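Local structure of probable glutathione reductase (Sinorhizobium meliloti, 4DNA) at residues S15-A24 with T314-I325; R227-S236 with A247-I255. The protein probably catalyses the NADPH-dependent reduction of glutathione disulfide to glutathione, as an FAD-containing homodimer with a redox-active disulfide. All blocks are in the same frame, centred on the assembly; numbering follows the deposited sequence.

How the interactions relate
Both interactions lie in the pyridine nucleotide-disulphide oxidoreductase family region, but only interaction 1 touches FAD. Interaction 1 joins helices 15-25 and 314-329, remote in sequence, and both helices begin at the FAD: Gly-16 meets the pyrophosphate and Thr-314 the flavin ring. Interaction 2 is local: strand 227-229, the turn after it and the start of strand 234-239 against strands 245-249 and 254-257 and their turn. Its Cys-230 side chain lies about 8 Å from Gly-178, a predicted NAD(+)-binding residue. The two contacts do not touch: their centres are 41 Å apart, their nearest atoms about 25 Å, on opposite sides of the chain's centre.

Interaction 1 of 2, residues S15-A24 with T314-I325; sequences SGGVRSGRLA and TPVAIHEAMCFI. With FAD (flavin-adenine dinucleotide), chain C.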
loop_
_atom_site.group_PDB
_atom_site.type_symbol
_atom_site.label_atom_id
_atom_site.label_comp_id
_atom_site.label_asym_id
_atom_site.label_seq_id
_atom_site.Cartn_x
_atom_site.Cartn_y
_atom_site.Cartn_z
ATOM N N SER A 15 15.454 19.575 7.840
ATOM C CA SER A 15 15.511 18.176 8.228
ATOM C C SER A 15 16.908 17.766 8.724
ATOM O O SER A 15 17.067 17.272 9.853
ATOM C CB SER A 15 15.052 17.304 7.055
ATOM O OG SER A 15 13.735 17.654 6.611
ATOM N N GLY A 16 17.922 18.007 7.900
ATOM C CA GLY A 16 19.295 17.688 8.281
ATOM C C GLY A 16 19.778 18.352 9.567
ATOM O O GLY A 16 20.341 17.696 10.442
ATOM N N GLY A 17 19.552 19.657 9.670
ATOM C CA GLY A 17 20.048 20.440 10.779
ATOM C C GLY A 17 19.390 20.096 12.089
ATOM O O GLY A 17 20.061 19.987 13.116
ATOM N N VAL A 18 18.072 19.925 12.050
ATOM C CA VAL A 18 17.308 19.653 13.256
ATOM C C VAL A 18 17.704 18.305 13.839
ATOM O O VAL A 18 17.964 18.191 15.039
ATOM C CB VAL A 18 15.787 19.727 13.007
ATOM C CG1 VAL A 18 15.011 19.088 14.150
ATOM C CG2 VAL A 18 15.360 21.173 12.808
ATOM N N ARG A 19 17.772 17.295 12.980
ATOM C CA ARG A 19 18.242 15.996 13.413
ATOM C C ARG A 19 19.597 16.165 14.088
ATOM O O ARG A 19 19.770 15.776 15.249
ATOM C CB ARG A 19 18.332 15.025 12.238
ATOM C CG ARG A 19 18.716 13.597 12.630
ATOM C CD ARG A 19 17.778 12.968 13.661
ATOM N NE ARG A 19 16.370 13.333 13.456
ATOM C CZ ARG A 19 15.409 12.513 13.028
ATOM N NH1 ARG A 19 15.669 11.242 12.751
ATOM N NH2 ARG A 19 14.171 12.975 12.886
ATOM N N SER A 20 20.522 16.797 13.367
ATOM C CA SER A 20 21.870 17.018 13.843
ATOM C C SER A 20 21.895 17.649 15.221
ATOM O O SER A 20 22.445 17.075 16.151
ATOM C CB SER A 20 22.652 17.865 12.848
ATOM O OG SER A 20 22.878 17.135 11.655
ATOM N N GLY A 21 21.272 18.816 15.346
ATOM C CA GLY A 21 21.246 19.555 16.607
ATOM C C GLY A 21 20.628 18.747 17.734
ATOM O O GLY A 21 21.267 18.523 18.766
ATOM N N ARG A 22 19.391 18.294 17.522
ATOM C CA ARG A 22 18.659 17.538 18.527
ATOM C C ARG A 22 19.493 16.363 18.968
ATOM O O ARG A 22 19.720 16.198 20.158
ATOM C CB ARG A 22 17.300 17.066 18.002
ATOM C CG ARG A 22 16.301 16.671 19.084
ATOM C CD ARG A 22 15.036 16.041 18.501
ATOM N NE ARG A 22 15.262 14.654 18.104
ATOM C CZ ARG A 22 15.231 14.206 16.851
ATOM N NH1 ARG A 22 14.945 15.034 15.840
ATOM N NH2 ARG A 22 15.467 12.915 16.608
ATOM N N LEU A 23 19.982 15.561 18.026
ATOM C CA LEU A 23 20.770 14.395 18.411
ATOM C C LEU A 23 21.949 14.794 19.286
ATOM O O LEU A 23 22.095 14.282 20.396
ATOM C CB LEU A 23 21.256 13.597 17.199
ATOM C CG LEU A 23 20.316 12.585 16.530
ATOM C CD1 LEU A 23 21.081 11.801 15.478
ATOM C CD2 LEU A 23 19.682 11.644 17.536
ATOM N N ALA A 24 22.757 15.735 18.798
ATOM C CA ALA A 24 23.993 16.154 19.471
ATOM C C ALA A 24 23.768 16.774 20.850
ATOM O O ALA A 24 24.544 16.527 21.777
ATOM C CB ALA A 24 24.777 17.109 18.589
ATOM N N THR A 314 14.488 14.088 1.797
ATOM C CA THR A 314 14.446 14.295 3.244
ATOM C C THR A 314 15.141 13.188 4.054
ATOM O O THR A 314 15.985 13.502 4.893
ATOM C CB THR A 314 12.996 14.554 3.730
ATOM O OG1 THR A 314 12.519 15.771 3.141
ATOM C CG2 THR A 314 12.912 14.687 5.246
ATOM N N PRO A 315 14.810 11.895 3.799
ATOM C CA PRO A 315 15.475 10.821 4.549
ATOM C C PRO A 315 16.989 10.790 4.350
ATOM O O PRO A 315 17.714 10.417 5.279
ATOM C CB PRO A 315 14.841 9.545 3.974
ATOM C CG PRO A 315 13.515 9.988 3.484
ATOM C CD PRO A 315 13.786 11.341 2.892
ATOM N N VAL A 316 17.448 11.176 3.159
ATOM C CA VAL A 316 18.873 11.229 2.848
ATOM C C VAL A 316 19.530 12.233 3.784
ATOM O O VAL A 316 20.527 11.933 4.429
ATOM C CB VAL A 316 19.124 11.582 1.360
ATOM C CG1 VAL A 316 20.584 11.373 0.977
ATOM C CG2 VAL A 316 18.250 10.724 0.471
ATOM N N ALA A 317 18.932 13.411 3.886
ATOM C CA ALA A 317 19.374 14.414 4.842
ATOM C C ALA A 317 19.434 13.844 6.241
ATOM O O ALA A 317 20.430 14.027 6.938
ATOM C CB ALA A 317 18.455 15.622 4.810
ATOM N N ILE A 318 18.366 13.156 6.644
ATOM C CA ILE A 318 18.251 12.621 7.999
ATOM C C ILE A 318 19.332 11.588 8.260
ATOM O O ILE A 318 19.958 11.603 9.325
ATOM C CB ILE A 318 16.857 12.017 8.277
ATOM C CG1 ILE A 318 15.832 13.141 8.473
ATOM C CG2 ILE A 318 16.898 11.108 9.503
ATOM C CD1 ILE A 318 14.391 12.730 8.267
ATOM N N HIS A 319 19.553 10.714 7.282
ATOM C CA HIS A 319 20.508 9.633 7.427
ATOM C C HIS A 319 21.905 10.170 7.502
ATOM O O HIS A 319 22.692 9.761 8.373
ATOM C CB HIS A 319 20.358 8.627 6.295
ATOM C CG HIS A 319 21.235 7.407 6.442
ATOM N ND1 HIS A 319 21.276 6.672 7.575
ATOM C CD2 HIS A 319 22.106 6.798 5.546
ATOM C CE1 HIS A 319 22.137 5.654 7.417
ATOM N NE2 HIS A 319 22.642 5.729 6.170
ATOM N N GLU A 320 22.220 11.100 6.596
ATOM C CA GLU A 320 23.491 11.829 6.612
ATOM C C GLU A 320 23.818 12.418 7.987
ATOM O O GLU A 320 24.975 12.390 8.414
ATOM C CB GLU A 320 23.474 12.950 5.580
ATOM C CG GLU A 320 23.561 12.486 4.137
ATOM C CD GLU A 320 23.350 13.622 3.148
ATOM O OE1 GLU A 320 23.045 14.752 3.599
ATOM O OE2 GLU A 320 23.489 13.393 1.921
ATOM N N ALA A 321 22.792 12.933 8.660
ATOM C CA ALA A 321 22.930 13.599 9.940
ATOM C C ALA A 321 23.210 12.642 11.092
ATOM O O ALA A 321 23.904 12.990 12.052
ATOM C CB ALA A 321 21.688 14.421 10.230
HETATM N N MSE A 322 22.658 11.441 10.993
HETATM C CA MSE A 322 22.908 10.401 11.976
HETATM C C MSE A 322 24.292 9.894 11.752
HETATM O O MSE A 322 25.077 9.801 12.684
HETATM C CB MSE A 322 21.930 9.260 11.830
HETATM C CG MSE A 322 20.521 9.755 12.115
HETATM SE SE MSE A 322 19.305 8.202 12.218
HETATM C CE MSE A 322 19.561 7.413 10.407
ATOM N N CYS A 323 24.618 9.577 10.511
ATOM C CA CYS A 323 25.985 9.199 10.188
ATOM C C CYS A 323 27.003 10.229 10.648
ATOM O O CYS A 323 28.097 9.863 11.067
ATOM C CB CYS A 323 26.133 8.881 8.707
ATOM S SG CYS A 323 25.368 7.292 8.367
ATOM N N PHE A 324 26.634 11.506 10.598
ATOM C CA PHE A 324 27.485 12.544 11.153
ATOM C C PHE A 324 27.659 12.403 12.681
ATOM O O PHE A 324 28.788 12.357 13.168
ATOM C CB PHE A 324 26.992 13.952 10.804
ATOM C CG PHE A 324 27.495 14.999 11.759
ATOM C CD1 PHE A 324 28.829 15.376 11.757
ATOM C CD2 PHE A 324 26.647 15.556 12.712
ATOM C CE1 PHE A 324 29.300 16.310 12.659
ATOM C CE2 PHE A 324 27.117 16.495 13.621
ATOM C CZ PHE A 324 28.444 16.872 13.592
ATOM N N ILE A 325 26.556 12.358 13.435
ATOM C CA ILE A 325 26.637 12.204 14.886
ATOM C C ILE A 325 27.530 11.018 15.249
ATOM O O ILE A 325 28.398 11.120 16.113
ATOM C CB ILE A 325 25.233 12.088 15.532
ATOM C CG1 ILE A 325 24.902 13.363 16.318
ATOM C CG2 ILE A 325 25.155 10.907 16.500
ATOM C CD1 ILE A 325 24.560 14.569 15.472
HETATM P PA FAD C . 16.061 22.158 4.210
HETATM O O1A FAD C . 16.076 22.702 2.792
HETATM O O2A FAD C . 14.965 21.248 4.718
HETATM O O5B FAD C . 16.146 23.390 5.237
HETATM C C5B FAD C . 17.376 24.046 5.570
HETATM C C4B FAD C . 16.980 25.312 6.312
HETATM O O4B FAD C . 18.062 26.231 6.456
HETATM C C3B FAD C . 15.886 26.034 5.549
HETATM O O3B FAD C . 14.740 26.153 6.406
HETATM C C2B FAD C . 16.500 27.367 5.169
HETATM O O2B FAD C . 15.533 28.416 5.197
HETATM C C1B FAD C . 17.589 27.558 6.215
HETATM N N9A FAD C . 18.734 28.382 5.762
HETATM C C8A FAD C . 19.183 28.446 4.494
HETATM N N7A FAD C . 20.264 29.254 4.375
HETATM C C5A FAD C . 20.522 29.716 5.604
HETATM C C6A FAD C . 21.543 30.618 6.161
HETATM N N6A FAD C . 22.453 31.152 5.309
HETATM N N1A FAD C . 21.506 30.871 7.496
HETATM C C2A FAD C . 20.560 30.315 8.293
HETATM N N3A FAD C . 19.596 29.479 7.843
HETATM C C4A FAD C . 19.524 29.145 6.524
HETATM N N1 FAD C . 11.710 14.763 -0.210
HETATM C C2 FAD C . 11.214 13.532 0.049
HETATM O O2 FAD C . 11.951 12.679 0.589
HETATM N N3 FAD C . 9.947 13.201 -0.263
HETATM C C4 FAD C . 9.087 14.057 -0.850
HETATM O O4 FAD C . 7.910 13.706 -1.111
HETATM C C4X FAD C . 9.565 15.425 -1.172
HETATM N N5 FAD C . 8.766 16.345 -1.755
HETATM C C5X FAD C . 9.244 17.590 -2.025
HETATM C C6 FAD C . 8.419 18.539 -2.629
HETATM C C7 FAD C . 8.903 19.819 -2.919
HETATM C C7M FAD C . 7.971 20.810 -3.569
HETATM C C8 FAD C . 10.311 20.186 -2.565
HETATM C C8M FAD C . 10.884 21.551 -2.838
HETATM C C9 FAD C . 11.134 19.242 -1.966
HETATM C C9A FAD C . 10.658 17.963 -1.686
HETATM N N10 FAD C . 11.503 17.016 -1.075
HETATM C C10 FAD C . 10.974 15.731 -0.805
HETATM C "C1'" FAD C . 12.894 17.381 -0.748
HETATM C "C2'" FAD C . 13.108 17.700 0.725
HETATM O "O2'" FAD C . 12.200 18.730 1.128
HETATM C "C3'" FAD C . 14.561 18.106 0.979
HETATM O "O3'" FAD C . 15.409 17.126 0.370
HETATM C "C4'" FAD C . 14.906 18.212 2.465
HETATM O "O4'" FAD C . 14.176 19.299 3.049
HETATM C "C5'" FAD C . 16.394 18.440 2.669
HETATM O "O5'" FAD C . 16.577 19.232 3.840
HETATM P P FAD C . 17.955 19.996 4.204
HETATM O O1P FAD C . 18.507 19.436 5.502
HETATM O O2P FAD C . 18.835 20.077 2.980
HETATM O O3P FAD C . 17.488 21.493 4.552
#
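Ala-321 packs against the 15-24 helix where Gly-16 and Ser-20 offer little bulk: its CB lies 3.5 Å from Gly-16 O and is also close to Ser-20 OG. The small residues explain the close approach, with segment axes 7.9 Å apart, crossing at -28° and running in nearly the same direction. Gly-16 and Ala-317 bring their CA atoms to 4.7 Å. Further along, Ile-325 CD1 turns back onto Ser-20 O, while its CG1 meets Leu-23 CB at 3.8 Å; Leu-23 CD1 reaches CG of Met-322, which is modelled as selenomethionine. Arg-19 CG stands anti to the backbone N (chi1 -175°) and rests on Ala-321 CB, and the chain then bends so that NH1 comes 3.5 Å from Ile-318 CG2.

No hydrogen bond links the helices directly; the polar grip goes to FAD. Gly-16 N donates to FAD O1P at 2.9 Å, and Thr-314 N to FAD O2 at 3.1 Å, so two helix N-termini meet one cofactor. The first would probably stabilise the pyrophosphate charge, the second the negative charge that builds up at N1 and O2 of a reduced flavin. Thr-314 CG2 meanwhile packs on Ser-15 OG, and His-439 of the second subunit on Thr-314 and Pro-315. Ser-20 OG is turned back to Gly-16 O (2.9 Å), which also receives Ser-20 N from the opposite face of its plane.

Helix 15-25 follows strand 6-11 in the FAD-binding Rossmann fold, and Ala-24 and Phe-324 both touch Leu-8 of that strand. Helix 41-46 adds Cys-43 beside Ser-15 and Thr-314.

Interaction 2 of 2, residues R227-S236 with A247-I255; sequences RILCEDIIQS and ATTMKHGEI
His-252 presents a face to Leu-229 and an edge to Asp-232. Leu-229 CD2 stands over the ring in a CH-pi contact, 3.6 Å from the His-252 ring centroid and 19° off the normal, while the leucine and histidine side chains lie alongside one another, running opposite ways. CG of His-252, anti to its carbonyl carbon (chi1 -51°), sets the ring beneath this methyl. Leu-229 CD1 instead meets Ile-255 CD1 tip to tip at 3.9 Å.

At the ring edge, His-252 ND1 donates to Asp-232 OD2, a His-carboxylate hydrogen bond with carboxylate and ring planes 47° apart; its exact length is uncertain because OD2 is modelled too close to a neighbour. Asp-232 OD1 takes Ile-233 N at 2.8 Å from above the carboxylate plane, and Lys-251 N only weakly. Lys-251, extended beyond CG, runs to Glu-231 O and donates from NZ in the carbonyl plane at 3.2 Å.

Farther along, Gln-235 bends at chi2 and crosses Met-250, a selenomethionine, at about a right angle, its OE1 3.4 Å from Met-250 CG. Ile-233 CG2 meets the Met-250 CE methyl obliquely.

The backbone joins strands 234-239 and 245-249 as an antiparallel hairpin: Ile-234 and Thr-249 form a non-hydrogen-bonded pair, Thr-248 N donates to Ser-236 O at 2.8 Å, and Gln-235 N donates to Thr-248 O. Strand 227-229, by contrast, edges the parallel sheet beside 195-199.

As modelled, the Asp-232 carboxylate meets His-252 ND1 and Ile-233 N, with Lys-251 N a weak third donor, which would link the two turns. If the less certain OD2 position holds, its negative charge would probably raise the proton affinity of His-252, whereas nearby Arg-227 would tend to oppose that.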
loop_
_atom_site.group_PDB
_atom_site.type_symbol
_atom_site.label_atom_id
_atom_site.label_comp_id
_atom_site.label_asym_id
_atom_site.label_seq_id
_atom_site.Cartn_x
_atom_site.Cartn_y
_atom_site.Cartn_z
ATOM N N ARG A 227 -2.668 18.897 -20.829
ATOM C CA ARG A 227 -1.925 19.130 -22.041
ATOM C C ARG A 227 -0.450 19.022 -21.693
ATOM O O ARG A 227 0.037 19.730 -20.805
ATOM C CB ARG A 227 -2.255 20.505 -22.616
ATOM C CG ARG A 227 -2.054 20.597 -24.114
ATOM C CD ARG A 227 -1.830 22.033 -24.550
ATOM N NE ARG A 227 -1.499 22.118 -25.973
ATOM C CZ ARG A 227 -1.356 23.256 -26.659
ATOM N NH1 ARG A 227 -1.512 24.438 -26.060
ATOM N NH2 ARG A 227 -1.049 23.215 -27.957
ATOM N N ILE A 228 0.256 18.109 -22.352
ATOM C CA ILE A 228 1.697 18.015 -22.169
ATOM C C ILE A 228 2.373 18.405 -23.463
ATOM O O ILE A 228 1.962 17.983 -24.531
ATOM C CB ILE A 228 2.175 16.617 -21.722
ATOM C CG1 ILE A 228 1.328 16.100 -20.556
ATOM C CG2 ILE A 228 3.657 16.639 -21.343
ATOM C CD1 ILE A 228 1.633 14.660 -20.199
ATOM N N LEU A 229 3.399 19.233 -23.338
ATOM C CA LEU A 229 4.156 19.720 -24.460
ATOM C C LEU A 229 5.630 19.382 -24.270
ATOM O O LEU A 229 6.326 19.972 -23.437
ATOM C CB LEU A 229 3.935 21.224 -24.629
ATOM C CG LEU A 229 2.468 21.600 -24.880
ATOM C CD1 LEU A 229 2.249 23.103 -24.923
ATOM C CD2 LEU A 229 1.943 20.939 -26.150
ATOM N N CYS A 230 6.093 18.409 -25.044
ATOM C CA CYS A 230 7.467 17.949 -24.975
ATOM C C CYS A 230 8.394 18.692 -25.952
ATOM O O CYS A 230 7.928 19.364 -26.875
ATOM C CB CYS A 230 7.508 16.429 -25.186
ATOM S SG CYS A 230 7.322 15.504 -23.640
ATOM N N GLU A 231 9.701 18.573 -25.713
ATOM C CA GLU A 231 10.743 19.095 -26.599
ATOM C C GLU A 231 10.540 20.568 -26.889
ATOM O O GLU A 231 10.616 20.994 -28.041
ATOM C CB GLU A 231 10.782 18.332 -27.933
ATOM C CG GLU A 231 10.766 16.809 -27.844
ATOM C CD GLU A 231 11.344 16.149 -29.080
ATOM O OE1 GLU A 231 11.842 16.870 -29.964
ATOM O OE2 GLU A 231 11.318 14.907 -29.165
ATOM N N ASP A 232 10.278 21.344 -25.844
ATOM C CA ASP A 232 9.941 22.753 -26.012
ATOM C C ASP A 232 10.278 23.562 -24.772
ATOM O O ASP A 232 10.425 23.014 -23.688
ATOM C CB ASP A 232 8.458 22.896 -26.347
ATOM C CG ASP A 232 8.135 24.197 -27.048
ATOM O OD1 ASP A 232 9.058 24.979 -27.380
ATOM O OD2 ASP A 232 6.931 24.435 -27.264
ATOM N N ILE A 233 10.366 24.875 -24.957
ATOM C CA ILE A 233 10.923 25.798 -23.981
ATOM C C ILE A 233 10.082 27.077 -23.983
ATOM O O ILE A 233 9.447 27.400 -24.996
ATOM C CB ILE A 233 12.408 26.089 -24.352
ATOM C CG1 ILE A 233 13.265 26.328 -23.104
ATOM C CG2 ILE A 233 12.554 27.207 -25.387
ATOM C CD1 ILE A 233 14.742 26.027 -23.319
ATOM N N ILE A 234 10.067 27.807 -22.869
ATOM C CA ILE A 234 9.463 29.154 -22.858
ATOM C C ILE A 234 10.474 30.234 -23.292
ATOM O O ILE A 234 11.508 30.404 -22.640
ATOM C CB ILE A 234 8.835 29.499 -21.485
ATOM C CG1 ILE A 234 7.611 28.627 -21.231
ATOM C CG2 ILE A 234 8.424 30.964 -21.418
ATOM C CD1 ILE A 234 7.084 28.698 -19.819
ATOM N N GLN A 235 10.178 30.932 -24.401
ATOM C CA GLN A 235 11.016 32.039 -24.918
ATOM C C GLN A 235 11.020 33.219 -23.933
ATOM O O GLN A 235 12.081 33.759 -23.595
ATOM C CB GLN A 235 10.539 32.561 -26.297
ATOM C CG GLN A 235 10.149 31.538 -27.358
ATOM C CD GLN A 235 11.314 31.042 -28.194
ATOM O OE1 GLN A 235 12.343 30.623 -27.664
ATOM N NE2 GLN A 235 11.146 31.063 -29.513
ATOM N N SER A 236 9.818 33.611 -23.494
ATOM C CA SER A 236 9.611 34.738 -22.571
ATOM C C SER A 236 8.195 34.755 -21.998
ATOM O O SER A 236 7.251 34.244 -22.614
ATOM C CB SER A 236 9.858 36.060 -23.284
ATOM O OG SER A 236 8.873 36.249 -24.276
ATOM N N ALA A 247 2.747 33.479 -22.203
ATOM C CA ALA A 247 4.036 32.824 -22.335
ATOM C C ALA A 247 4.310 32.481 -23.784
ATOM O O ALA A 247 3.445 31.937 -24.472
ATOM C CB ALA A 247 4.067 31.571 -21.495
ATOM N N THR A 248 5.522 32.798 -24.234
ATOM C CA THR A 248 5.933 32.568 -25.623
ATOM C C THR A 248 6.757 31.290 -25.761
ATOM O O THR A 248 7.654 31.005 -24.969
ATOM C CB THR A 248 6.682 33.792 -26.200
ATOM O OG1 THR A 248 5.897 34.967 -25.960
ATOM C CG2 THR A 248 6.930 33.660 -27.706
ATOM N N THR A 249 6.430 30.526 -26.789
ATOM C CA THR A 249 6.963 29.202 -26.971
ATOM C C THR A 249 7.636 29.150 -28.323
ATOM O O THR A 249 7.217 29.852 -29.239
ATOM C CB THR A 249 5.803 28.203 -26.913
ATOM O OG1 THR A 249 5.322 28.126 -25.565
ATOM C CG2 THR A 249 6.231 26.853 -27.352
HETATM N N MSE A 250 8.687 28.341 -28.444
HETATM C CA MSE A 250 9.316 28.097 -29.748
HETATM C C MSE A 250 8.304 27.464 -30.662
HETATM O O MSE A 250 8.070 27.934 -31.787
HETATM C CB MSE A 250 10.458 27.091 -29.643
HETATM C CG MSE A 250 11.827 27.678 -29.306
HETATM SE SE MSE A 250 13.201 26.337 -29.789
HETATM C CE MSE A 250 14.064 25.965 -28.044
ATOM N N LYS A 251 7.664 26.414 -30.151
ATOM C CA LYS A 251 6.894 25.493 -30.973
ATOM C C LYS A 251 5.361 25.612 -30.902
ATOM O O LYS A 251 4.684 25.405 -31.906
ATOM C CB LYS A 251 7.349 24.065 -30.691
ATOM C CG LYS A 251 8.842 23.867 -30.917
ATOM C CD LYS A 251 9.221 22.400 -30.998
ATOM C CE LYS A 251 10.722 22.250 -31.177
ATOM N NZ LYS A 251 11.132 20.821 -31.144
ATOM N N HIS A 252 4.811 25.953 -29.744
ATOM C CA HIS A 252 3.354 25.980 -29.607
ATOM C C HIS A 252 2.780 27.363 -29.450
ATOM O O HIS A 252 1.784 27.545 -28.745
ATOM C CB HIS A 252 2.913 25.071 -28.466
ATOM C CG HIS A 252 3.496 23.667 -28.532
ATOM N ND1 HIS A 252 4.686 23.345 -27.979
ATOM C CD2 HIS A 252 3.001 22.494 -29.105
ATOM C CE1 HIS A 252 4.941 22.041 -28.190
ATOM N NE2 HIS A 252 3.910 21.521 -28.879
ATOM N N GLY A 253 3.389 28.346 -30.127
ATOM C CA GLY A 253 2.931 29.751 -30.100
ATOM C C GLY A 253 2.887 30.358 -28.701
ATOM O O GLY A 253 3.724 30.035 -27.842
ATOM N N GLU A 254 1.902 31.221 -28.455
ATOM C CA GLU A 254 1.766 31.859 -27.141
ATOM C C GLU A 254 0.573 31.360 -26.322
ATOM O O GLU A 254 -0.561 31.350 -26.799
ATOM C CB GLU A 254 1.773 33.392 -27.254
ATOM C CG GLU A 254 0.753 34.007 -28.208
ATOM C CD GLU A 254 1.069 35.453 -28.542
ATOM O OE1 GLU A 254 2.125 35.953 -28.102
ATOM O OE2 GLU A 254 0.267 36.093 -29.256
ATOM N N ILE A 255 0.852 30.953 -25.086
ATOM C CA ILE A 255 -0.161 30.364 -24.214
ATOM C C ILE A 255 -0.475 31.316 -23.074
ATOM O O ILE A 255 0.438 31.790 -22.372
ATOM C CB ILE A 255 0.281 29.007 -23.601
ATOM C CG1 ILE A 255 1.326 28.312 -24.471
ATOM C CG2 ILE A 255 -0.924 28.102 -23.370
ATOM C CD1 ILE A 255 1.571 26.863 -24.104
#